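Local coordinates for ulvan Lyase-PL25 (Pseudoalteromonas sp. PLSV, PDB 5UAM), which cleaves ulvan, the sulfated polysaccharide of green seaweed cell walls, as a polysaccharide lyase built on a beta-propeller fold, at residues S308-N322 against S361-Y375. Residues are numbered along the deposited sequence; the frame is centred on the assembly and turned at random. Where two conformers were deposited one is given.
Sequences STHLDAQGQPHIAIN and SRGDFMVTDPENIRY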
loop_
_atom_site.group_PDB
_atom_site.type_symbol
_atom_site.label_atom_id
_atom_site.label_comp_id
_atom_site.label_asym_id
_atom_site.label_seq_id
_atom_site.Cartn_x
_atom_site.Cartn_y
_atom_site.Cartn_z
ATOM N N SER A 308 -5.542 -4.462 3.318
ATOM C CA SER A 308 -5.318 -3.450 4.341
ATOM C C SER A 308 -6.139 -3.828 5.563
ATOM O O SER A 308 -6.925 -4.775 5.544
ATOM C CB SER A 308 -5.742 -2.075 3.838
ATOM O OG SER A 308 -7.119 -2.155 3.455
ATOM N N THR A 309 -5.949 -3.074 6.641
ATOM C CA THR A 309 -6.658 -3.341 7.888
ATOM C C THR A 309 -6.996 -2.030 8.585
ATOM O O THR A 309 -6.227 -1.073 8.544
ATOM C CB THR A 309 -5.838 -4.294 8.795
ATOM O OG1 THR A 309 -6.539 -4.552 10.015
ATOM C CG2 THR A 309 -4.487 -3.721 9.140
ATOM N N HIS A 310 -8.159 -2.017 9.243
ATOM C CA HIS A 310 -8.650 -0.859 9.976
ATOM C C HIS A 310 -9.479 -1.340 11.153
ATOM O O HIS A 310 -10.129 -2.396 11.086
ATOM C CB HIS A 310 -9.567 0.023 9.098
ATOM C CG HIS A 310 -8.925 0.491 7.838
ATOM N ND1 HIS A 310 -7.974 1.483 7.826
ATOM C CD2 HIS A 310 -9.098 0.102 6.555
ATOM C CE1 HIS A 310 -7.578 1.680 6.574
ATOM N NE2 HIS A 310 -8.254 0.864 5.789
ATOM N N LEU A 311 -9.464 -0.559 12.235
ATOM C CA LEU A 311 -10.260 -0.891 13.409
ATOM C C LEU A 311 -11.634 -0.246 13.350
ATOM O O LEU A 311 -11.778 0.898 12.914
ATOM C CB LEU A 311 -9.583 -0.394 14.680
ATOM C CG LEU A 311 -8.177 -0.917 14.942
ATOM C CD1 LEU A 311 -7.673 -0.431 16.283
ATOM C CD2 LEU A 311 -8.121 -2.437 14.891
ATOM N N ASP A 312 -12.642 -0.978 13.836
ATOM C CA ASP A 312 -13.974 -0.411 13.983
ATOM C C ASP A 312 -14.052 0.406 15.277
ATOM O O ASP A 312 -13.079 0.544 16.025
ATOM C CB ASP A 312 -15.063 -1.487 13.850
ATOM C CG ASP A 312 -15.072 -2.517 14.965
ATOM O OD1 ASP A 312 -14.670 -2.219 16.105
ATOM O OD2 ASP A 312 -15.530 -3.648 14.703
ATOM N N ALA A 313 -15.232 0.985 15.514
ATOM C CA ALA A 313 -15.439 1.894 16.634
ATOM C C ALA A 313 -15.315 1.195 17.977
ATOM O O ALA A 313 -15.130 1.864 19.004
ATOM C CB ALA A 313 -16.825 2.523 16.519
ATOM N N GLN A 314 -15.401 -0.127 17.998
ATOM C CA GLN A 314 -15.171 -0.885 19.212
ATOM C C GLN A 314 -13.725 -1.331 19.357
ATOM O O GLN A 314 -13.400 -2.044 20.313
ATOM C CB GLN A 314 -16.091 -2.099 19.254
ATOM C CG GLN A 314 -17.558 -1.746 19.362
ATOM C CD GLN A 314 -18.425 -2.951 19.617
ATOM O OE1 GLN A 314 -17.960 -3.973 20.120
ATOM N NE2 GLN A 314 -19.697 -2.830 19.301
ATOM N N GLY A 315 -12.850 -0.904 18.458
ATOM C CA GLY A 315 -11.459 -1.297 18.518
ATOM C C GLY A 315 -11.147 -2.628 17.884
ATOM O O GLY A 315 -10.010 -3.095 17.997
ATOM N N GLN A 316 -12.106 -3.243 17.205
ATOM C CA GLN A 316 -11.913 -4.587 16.684
ATOM C C GLN A 316 -11.385 -4.512 15.257
ATOM O O GLN A 316 -11.861 -3.695 14.465
ATOM C CB GLN A 316 -13.245 -5.324 16.661
ATOM C CG GLN A 316 -13.945 -5.371 18.021
ATOM C CD GLN A 316 -15.353 -5.958 18.010
ATOM O OE1 GLN A 316 -15.691 -6.784 18.861
ATOM N NE2 GLN A 316 -16.186 -5.493 17.102
ATOM N N PRO A 317 -10.401 -5.335 14.892
ATOM C CA PRO A 317 -9.843 -5.253 13.539
ATOM C C PRO A 317 -10.710 -5.892 12.469
ATOM O O PRO A 317 -11.286 -6.969 12.644
ATOM C CB PRO A 317 -8.512 -5.996 13.660
ATOM C CG PRO A 317 -8.746 -6.971 14.748
ATOM C CD PRO A 317 -9.597 -6.223 15.754
ATOM N N HIS A 318 -10.741 -5.200 11.336
ATOM C CA HIS A 318 -11.273 -5.657 10.068
ATOM C C HIS A 318 -10.124 -5.707 9.072
ATOM O O HIS A 318 -9.184 -4.895 9.124
ATOM C CB HIS A 318 -12.307 -4.664 9.565
ATOM C CG HIS A 318 -13.541 -4.605 10.392
ATOM N ND1 HIS A 318 -14.787 -4.881 9.876
ATOM C CD2 HIS A 318 -13.730 -4.306 11.700
ATOM C CE1 HIS A 318 -15.689 -4.753 10.830
ATOM N NE2 HIS A 318 -15.075 -4.394 11.944
ATOM N N ILE A 319 -10.212 -6.657 8.150
ATOM C CA ILE A 319 -9.139 -6.937 7.204
ATOM C C ILE A 319 -9.730 -7.118 5.814
ATOM O O ILE A 319 -10.712 -7.848 5.637
ATOM C CB ILE A 319 -8.382 -8.211 7.612
ATOM C CG1 ILE A 319 -7.705 -8.025 8.979
ATOM C CG2 ILE A 319 -7.345 -8.596 6.563
ATOM C CD1 ILE A 319 -7.072 -9.290 9.526
ATOM N N ALA A 320 -9.106 -6.470 4.826
ATOM C CA ALA A 320 -9.346 -6.763 3.420
ATOM C C ALA A 320 -8.231 -7.669 2.938
ATOM O O ALA A 320 -7.048 -7.346 3.106
ATOM C CB ALA A 320 -9.351 -5.479 2.597
ATOM N N ILE A 321 -8.597 -8.804 2.361
ATOM C CA ILE A 321 -7.635 -9.758 1.830
ATOM C C ILE A 321 -8.104 -10.158 0.440
ATOM O O ILE A 321 -9.264 -10.538 0.262
ATOM C CB ILE A 321 -7.479 -10.986 2.753
ATOM C CG1 ILE A 321 -6.463 -11.992 2.209
ATOM C CG2 ILE A 321 -8.826 -11.647 3.036
ATOM C CD1 ILE A 321 -5.050 -11.428 2.087
ATOM N N ASN A 322 -7.217 -10.084 -0.549
ATOM C CA ASN A 322 -7.597 -10.572 -1.865
ATOM C C ASN A 322 -7.173 -12.018 -2.008
ATOM O O ASN A 322 -6.094 -12.398 -1.554
ATOM C CB ASN A 322 -6.957 -9.730 -2.968
ATOM C CG ASN A 322 -7.301 -8.267 -2.831
ATOM O OD1 ASN A 322 -8.416 -7.855 -3.153
ATOM N ND2 ASN A 322 -6.371 -7.488 -2.319
ATOM N N SER A 361 -10.407 -7.756 -8.424
ATOM C CA SER A 361 -10.937 -6.605 -7.707
ATOM C C SER A 361 -9.964 -6.214 -6.609
ATOM O O SER A 361 -9.273 -7.059 -6.048
ATOM C CB SER A 361 -12.326 -6.826 -7.116
ATOM O OG SER A 361 -12.296 -7.914 -6.198
ATOM N N ARG A 362 -9.918 -4.913 -6.316
ATOM C CA ARG A 362 -9.088 -4.351 -5.261
ATOM C C ARG A 362 -9.881 -3.244 -4.588
ATOM O O ARG A 362 -10.737 -2.623 -5.215
ATOM C CB ARG A 362 -7.788 -3.746 -5.824
ATOM C CG ARG A 362 -6.861 -4.750 -6.472
ATOM C CD ARG A 362 -6.249 -5.708 -5.461
ATOM N NE ARG A 362 -5.290 -6.578 -6.124
ATOM C CZ ARG A 362 -5.560 -7.795 -6.593
ATOM N NH1 ARG A 362 -6.778 -8.310 -6.486
ATOM N NH2 ARG A 362 -4.610 -8.487 -7.196
ATOM N N GLY A 363 -9.592 -2.951 -3.330
ATOM C CA GLY A 363 -10.299 -1.852 -2.703
ATOM C C GLY A 363 -9.818 -1.643 -1.287
ATOM O O GLY A 363 -9.307 -2.561 -0.653
ATOM N N ASP A 364 -10.001 -0.428 -0.807
ATOM C CA ASP A 364 -9.824 -0.103 0.606
ATOM C C ASP A 364 -11.201 0.166 1.192
ATOM O O ASP A 364 -12.190 0.360 0.470
ATOM C CB ASP A 364 -8.897 1.111 0.767
ATOM C CG ASP A 364 -8.281 1.254 2.158
ATOM O OD1 ASP A 364 -8.430 0.353 3.022
ATOM O OD2 ASP A 364 -7.599 2.282 2.373
ATOM N N PHE A 365 -11.294 0.157 2.522
ATOM C CA PHE A 365 -12.595 0.257 3.157
ATOM C C PHE A 365 -12.522 1.162 4.372
ATOM O O PHE A 365 -11.453 1.444 4.916
ATOM C CB PHE A 365 -13.141 -1.121 3.580
ATOM C CG PHE A 365 -12.335 -1.775 4.681
ATOM C CD1 PHE A 365 -11.207 -2.519 4.399
ATOM C CD2 PHE A 365 -12.712 -1.621 6.009
ATOM C CE1 PHE A 365 -10.482 -3.108 5.447
ATOM C CE2 PHE A 365 -11.992 -2.194 7.022
ATOM C CZ PHE A 365 -10.894 -2.937 6.744
ATOM N N MET A 366 -13.694 1.622 4.776
ATOM C CA MET A 366 -13.914 2.352 6.013
ATOM C C MET A 366 -14.944 1.587 6.829
ATOM O O MET A 366 -15.879 1.014 6.265
ATOM C CB MET A 366 -14.460 3.742 5.707
ATOM C CG MET A 366 -13.509 4.605 4.897
ATOM S SD MET A 366 -14.153 6.248 4.600
ATOM C CE MET A 366 -15.807 5.880 4.030
ATOM N N VAL A 367 -14.786 1.596 8.136
ATOM C CA VAL A 367 -15.693 0.895 9.028
ATOM C C VAL A 367 -15.984 1.795 10.215
ATOM O O VAL A 367 -15.092 2.488 10.718
ATOM C CB VAL A 367 -15.109 -0.464 9.464
ATOM C CG1 VAL A 367 -13.705 -0.304 10.040
ATOM C CG2 VAL A 367 -16.033 -1.148 10.439
ATOM N N THR A 368 -17.248 1.812 10.642
ATOM C CA THR A 368 -17.672 2.592 11.793
ATOM C C THR A 368 -18.127 1.596 12.848
ATOM O O THR A 368 -17.287 0.977 13.511
ATOM C CB THR A 368 -18.735 3.615 11.375
ATOM O OG1 THR A 368 -19.838 2.927 10.769
ATOM C CG2 THR A 368 -18.158 4.608 10.371
ATOM N N ASP A 369 -19.430 1.419 13.049
ATOM C CA ASP A 369 -19.910 0.291 13.830
ATOM C C ASP A 369 -19.389 -0.996 13.198
ATOM O O ASP A 369 -19.155 -1.041 11.989
ATOM C CB ASP A 369 -21.439 0.228 13.806
ATOM C CG ASP A 369 -22.082 1.551 14.133
ATOM O OD1 ASP A 369 -22.038 1.953 15.315
ATOM O OD2 ASP A 369 -22.615 2.194 13.198
ATOM N N PRO A 370 -19.235 -2.060 13.988
ATOM C CA PRO A 370 -18.708 -3.322 13.434
ATOM C C PRO A 370 -19.500 -3.864 12.260
ATOM O O PRO A 370 -18.938 -4.599 11.434
ATOM C CB PRO A 370 -18.768 -4.275 14.628
ATOM C CG PRO A 370 -18.665 -3.382 15.821
ATOM C CD PRO A 370 -19.403 -2.137 15.452
ATOM N N GLU A 371 -20.787 -3.547 12.170
ATOM C CA GLU A 371 -21.616 -4.085 11.105
ATOM C C GLU A 371 -21.564 -3.259 9.829
ATOM O O GLU A 371 -21.968 -3.767 8.776
ATOM C CB GLU A 371 -23.080 -4.150 11.555
ATOM C CG GLU A 371 -23.335 -5.084 12.743
ATOM C CD GLU A 371 -22.906 -4.494 14.089
ATOM O OE1 GLU A 371 -22.653 -5.285 15.023
ATOM O OE2 GLU A 371 -22.823 -3.248 14.217
ATOM N N ASN A 372 -21.055 -2.026 9.890
ATOM C CA ASN A 372 -21.182 -1.043 8.814
ATOM C C ASN A 372 -19.815 -0.850 8.169
ATOM O O ASN A 372 -18.928 -0.201 8.743
ATOM C CB ASN A 372 -21.712 0.278 9.374
ATOM C CG ASN A 372 -21.873 1.355 8.305
ATOM O OD1 ASN A 372 -21.146 1.383 7.311
ATOM N ND2 ASN A 372 -22.827 2.258 8.519
ATOM N N ILE A 373 -19.641 -1.420 6.976
ATOM C CA ILE A 373 -18.387 -1.362 6.238
ATOM C C ILE A 373 -18.660 -0.870 4.824
ATOM O O ILE A 373 -19.605 -1.329 4.180
ATOM C CB ILE A 373 -17.771 -2.769 6.184
ATOM C CG1 ILE A 373 -17.566 -3.325 7.600
ATOM C CG2 ILE A 373 -16.476 -2.761 5.399
ATOM C CD1 ILE A 373 -18.015 -4.752 7.735
ATOM N N ARG A 374 -17.835 0.059 4.343
ATOM C CA ARG A 374 -17.940 0.587 2.984
ATOM C C ARG A 374 -16.600 0.416 2.298
ATOM O O ARG A 374 -15.580 0.878 2.815
ATOM C CB ARG A 374 -18.220 2.094 2.973
ATOM C CG ARG A 374 -19.569 2.570 3.408
ATOM C CD ARG A 374 -19.525 4.099 3.470
ATOM N NE ARG A 374 -19.753 4.728 2.177
ATOM C CZ ARG A 374 -19.271 5.918 1.808
ATOM N NH1 ARG A 374 -18.481 6.621 2.608
ATOM N NH2 ARG A 374 -19.572 6.398 0.622
ATOM N N TYR A 375 -16.594 -0.226 1.136
ATOM C CA TYR A 375 -15.410 -0.298 0.293
ATOM C C TYR A 375 -15.549 0.677 -0.857
ATOM O O TYR A 375 -16.636 0.829 -1.424
ATOM C CB TYR A 375 -15.258 -1.681 -0.338
ATOM C CG TYR A 375 -14.544 -2.699 0.516
ATOM C CD1 TYR A 375 -15.212 -3.378 1.518
ATOM C CD2 TYR A 375 -13.201 -2.970 0.325
ATOM C CE1 TYR A 375 -14.556 -4.299 2.309
ATOM C CE2 TYR A 375 -12.532 -3.898 1.096
ATOM C CZ TYR A 375 -13.209 -4.559 2.096
ATOM O OH TYR A 375 -12.528 -5.483 2.868
HETATM O O HOH W 1 -7.143 -3.284 0.750
HETATM O O HOH W 2 -13.806 3.131 13.055
HETATM O O HOH W 3 -7.261 -4.595 -2.006
#
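His310 sets the edge of its ring against the face of Phe365 where two neighbouring blades of the beta-propeller meet, each giving its first beta hairpin; strands 308-311 and 362-367 run nearly parallel, their axes 7.2 Å apart, a face-to-face packing of sheets. The two rings form a T-shaped pair: their planes stand at 81°, and the His310 edge brings CD2 to 3.5 Å from Phe365 CZ, over the ring face. With chi1 at 67°, Phe365 CG sits between its own backbone N and carbonyl carbon, which turns the ring into the opposing hairpin, its edge meeting the carbonyl oxygens of Ser308 and His318.

Rotation of the His310 ring is fixed by Asp364, whose OD1 accepts a hydrogen bond from His310 NE2 at 2.8 Å on the syn side, close to the imidazole plane. The same oxygen accepts from Ser308 OG, arriving from above the carboxylate plane, while OD2 is held by Phe418 N.

Farther along, Val367 CG2 lies over one face of the His318 ring in a CH-pi contact, 3.8 Å from the centroid. That imidazole is gripped at both nitrogens, NE2 by Asp312 OD2 and ND1 by His339. Asp312 closes an Asx turn through OD1, and its OD2 presses on Pro370 CB and CG. Beside it the loops of the two hairpins are joined directly, the Asp312-Gly315 turn to the residue just before the Asp369-Asn372 turn: Ala313 N donates to Thr368 O at 2.9 Å, with an N-H...O angle of 161°.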